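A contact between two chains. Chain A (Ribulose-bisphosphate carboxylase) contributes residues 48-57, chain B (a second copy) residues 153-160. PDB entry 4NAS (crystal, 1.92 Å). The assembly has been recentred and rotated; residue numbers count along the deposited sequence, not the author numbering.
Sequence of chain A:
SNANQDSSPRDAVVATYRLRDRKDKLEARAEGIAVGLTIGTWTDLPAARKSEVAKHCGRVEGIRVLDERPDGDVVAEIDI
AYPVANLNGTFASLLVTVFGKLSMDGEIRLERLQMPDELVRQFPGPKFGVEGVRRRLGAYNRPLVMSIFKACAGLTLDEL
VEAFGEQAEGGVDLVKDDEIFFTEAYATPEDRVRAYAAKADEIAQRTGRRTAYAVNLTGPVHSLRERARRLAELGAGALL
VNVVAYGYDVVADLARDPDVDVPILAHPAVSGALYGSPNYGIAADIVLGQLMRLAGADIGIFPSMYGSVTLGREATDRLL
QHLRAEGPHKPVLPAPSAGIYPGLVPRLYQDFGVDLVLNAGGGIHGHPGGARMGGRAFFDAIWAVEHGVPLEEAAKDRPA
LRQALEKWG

Chain A 48-57: ARKSEVAKHC
Chain B 153-160: AGLTLDEL

A small interface can be organised around a glycine, with longer side chains gathering about its bare backbone, and the contact between two copies of ribulose-bisphosphate carboxylase illustrates the principle. In chain A, Lys A50 to Val A53 lie in a helical segment; Val A53 N bonds Arg A49 O at 3.3 Å, and His A56 N bonds Val A53 O at 2.8 Å. The chain B stretch enters as a loop and becomes helical at Leu B157. The nearest CA pair is Val A53 CA and Gly B154 CA, 4.8 Å apart; the two stretches run in roughly opposite senses.

That approach depends on the absence of a side chain. Gly B154 has phi/psi of 97/-21°, at which a CB would be jammed against the preceding carbonyl oxygen; an ideal CB would also sit only 3.2 Å from Val A53 CB and 3.4 Å from His A56 CD2. Val A53, chi1 -56° (m), brings CG1 to 3.4 Å from Gly B154 O. His A56 adopts chi1 -57° (m) and chi2 -92°, presenting a ring face to the glycine: Gly B154 CA lies 4.0 Å from the centroid of the His A56 ring, 25° off its normal, a CH-pi contact. Both ring nitrogens, ND1 and NE2, are hydrogen-bonded elsewhere in the structure.

Arg A49 supplies the long reach. Its CA-to-CB bond points toward chain B, and chi1 -72° (m), chi2 -95° (between wells), chi3 -36° (m) and chi4 175° bend the chain so that the guanidinium arrives beside the loop. Gly B154 O lies at the guanidinium edge, accepting a weak hydrogen bond from Arg A49 NH2 at 3.1 Å, with an N-H...O angle of 129°. Glu B159 OE2 instead lies over one face, 2.9 Å from Arg A49 NH2; this salt bridge is a matter of charge, since no N-H points at the oxygen. Arg A49 NH1 also packs 3.2 Å from Thr B156 CG2.

The acidic partner is held by its own helix start. Thr B156, the N-cap with chi1 71° (p), has phi/psi of -72/161°, and its OG1 accepts from Glu B159 N at 3.0 Å. Glu B159 extends through chi1 -68° (m), chi2 168° (t) and chi3 171°, and its OE2 accepts from Thr B156 N at 3.1 Å. The reciprocal pair thus helps position the carboxylate: the same oxygen forms the salt bridge with Arg A49.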

# COMPACT_ATOMS: atom_id res chain seq x y z
N ALA A 48 -31.51 25.89 8.79
CA ALA A 48 -31.87 25.30 7.51
C ALA A 48 -30.62 24.92 6.75
O ALA A 48 -30.66 24.72 5.54
CB ALA A 48 -32.71 26.27 6.69
N ARG A 49 -29.52 24.83 7.48
CA ARG A 49 -28.22 24.43 6.94
C ARG A 49 -28.16 22.95 6.59
O ARG A 49 -27.17 22.50 6.00
CB ARG A 49 -27.11 24.73 7.96
CG ARG A 49 -26.78 26.20 8.18
CD ARG A 49 -25.61 26.60 7.31
NE ARG A 49 -24.65 25.51 7.21
CZ ARG A 49 -23.56 25.53 6.45
NH1 ARG A 49 -23.29 26.60 5.72
NH2 ARG A 49 -22.75 24.47 6.42
N LYS A 50 -29.19 22.18 6.95
CA LYS A 50 -29.13 20.73 6.81
C LYS A 50 -29.07 20.31 5.34
O LYS A 50 -28.16 19.58 4.93
CB LYS A 50 -30.30 20.05 7.51
N SER A 51 -30.02 20.80 4.55
CA SER A 51 -30.11 20.45 3.13
C SER A 51 -28.84 20.85 2.36
O SER A 51 -28.55 20.30 1.30
CB SER A 51 -31.35 21.09 2.49
OG SER A 51 -31.27 22.50 2.48
N GLU A 52 -28.10 21.80 2.91
CA GLU A 52 -26.84 22.21 2.31
C GLU A 52 -25.76 21.13 2.53
O GLU A 52 -25.07 20.71 1.59
CB GLU A 52 -26.39 23.56 2.89
N VAL A 53 -25.63 20.68 3.78
CA VAL A 53 -24.60 19.70 4.10
C VAL A 53 -25.06 18.29 3.77
O VAL A 53 -24.25 17.39 3.62
CB VAL A 53 -24.15 19.79 5.58
CG1 VAL A 53 -23.67 21.22 5.91
CG2 VAL A 53 -25.28 19.37 6.51
N ALA A 54 -26.37 18.11 3.63
CA ALA A 54 -26.94 16.81 3.29
C ALA A 54 -26.37 16.27 1.99
O ALA A 54 -26.34 15.06 1.78
CB ALA A 54 -28.47 16.89 3.22
N LYS A 55 -25.90 17.17 1.13
CA LYS A 55 -25.28 16.84 -0.14
C LYS A 55 -23.96 16.08 0.05
O LYS A 55 -23.47 15.43 -0.88
CB LYS A 55 -25.02 18.12 -0.93
CG LYS A 55 -24.63 17.89 -2.39
CD LYS A 55 -23.95 19.11 -3.01
CE LYS A 55 -22.72 19.53 -2.21
NZ LYS A 55 -22.05 20.73 -2.80
N HIS A 56 -23.38 16.17 1.24
CA HIS A 56 -22.12 15.49 1.52
C HIS A 56 -22.31 14.22 2.33
O HIS A 56 -21.35 13.47 2.54
CB HIS A 56 -21.15 16.41 2.25
CG HIS A 56 -20.87 17.68 1.51
ND1 HIS A 56 -19.81 17.80 0.64
CD2 HIS A 56 -21.53 18.86 1.47
CE1 HIS A 56 -19.82 19.02 0.11
NE2 HIS A 56 -20.86 19.67 0.60
N CYS A 57 -23.54 13.96 2.76
CA CYS A 57 -23.80 12.80 3.59
C CYS A 57 -23.92 11.53 2.75
O CYS A 57 -24.51 11.53 1.67
CB CYS A 57 -25.06 12.98 4.45
SG CYS A 57 -25.15 11.83 5.87
N ALA B 153 -16.46 17.95 6.54
CA ALA B 153 -17.09 18.07 5.23
C ALA B 153 -18.46 18.77 5.28
O ALA B 153 -19.33 18.38 6.06
CB ALA B 153 -17.24 16.67 4.59
N GLY B 154 -18.62 19.78 4.44
CA GLY B 154 -19.88 20.50 4.34
C GLY B 154 -19.95 21.79 5.14
O GLY B 154 -20.76 22.67 4.86
N LEU B 155 -19.09 21.92 6.14
CA LEU B 155 -19.09 23.09 7.02
C LEU B 155 -18.29 24.27 6.43
O LEU B 155 -17.27 24.08 5.77
CB LEU B 155 -18.54 22.70 8.40
CG LEU B 155 -19.35 21.64 9.15
CD1 LEU B 155 -18.75 21.33 10.52
CD2 LEU B 155 -20.80 22.12 9.29
N THR B 156 -18.77 25.48 6.69
CA THR B 156 -18.06 26.70 6.32
C THR B 156 -16.83 26.90 7.20
O THR B 156 -16.73 26.36 8.30
CB THR B 156 -18.96 27.95 6.51
OG1 THR B 156 -19.16 28.20 7.90
CG2 THR B 156 -20.30 27.76 5.84
N LEU B 157 -15.91 27.73 6.72
CA LEU B 157 -14.74 28.11 7.49
C LEU B 157 -15.11 28.71 8.86
O LEU B 157 -14.47 28.41 9.88
CB LEU B 157 -13.90 29.10 6.69
CG LEU B 157 -12.58 29.56 7.29
CD1 LEU B 157 -11.79 28.38 7.83
CD2 LEU B 157 -11.78 30.30 6.24
N ASP B 158 -16.16 29.53 8.88
CA ASP B 158 -16.66 30.11 10.12
C ASP B 158 -17.17 29.05 11.09
O ASP B 158 -16.88 29.11 12.30
CB ASP B 158 -17.77 31.12 9.84
CG ASP B 158 -17.24 32.52 9.59
OD1 ASP B 158 -16.24 32.67 8.85
OD2 ASP B 158 -17.83 33.48 10.13
N GLU B 159 -17.95 28.10 10.59
CA GLU B 159 -18.45 27.02 11.42
C GLU B 159 -17.30 26.16 11.92
O GLU B 159 -17.28 25.75 13.08
CB GLU B 159 -19.44 26.16 10.63
CG GLU B 159 -20.71 26.89 10.31
CD GLU B 159 -21.59 26.19 9.30
OE1 GLU B 159 -22.74 26.63 9.11
OE2 GLU B 159 -21.13 25.20 8.70
N LEU B 160 -16.35 25.90 11.04
CA LEU B 160 -15.17 25.13 11.40
C LEU B 160 -14.40 25.82 12.53
O LEU B 160 -13.99 25.18 13.51
CB LEU B 160 -14.28 24.96 10.17
CG LEU B 160 -14.78 23.93 9.15
CD1 LEU B 160 -13.91 23.98 7.89
CD2 LEU B 160 -14.78 22.54 9.78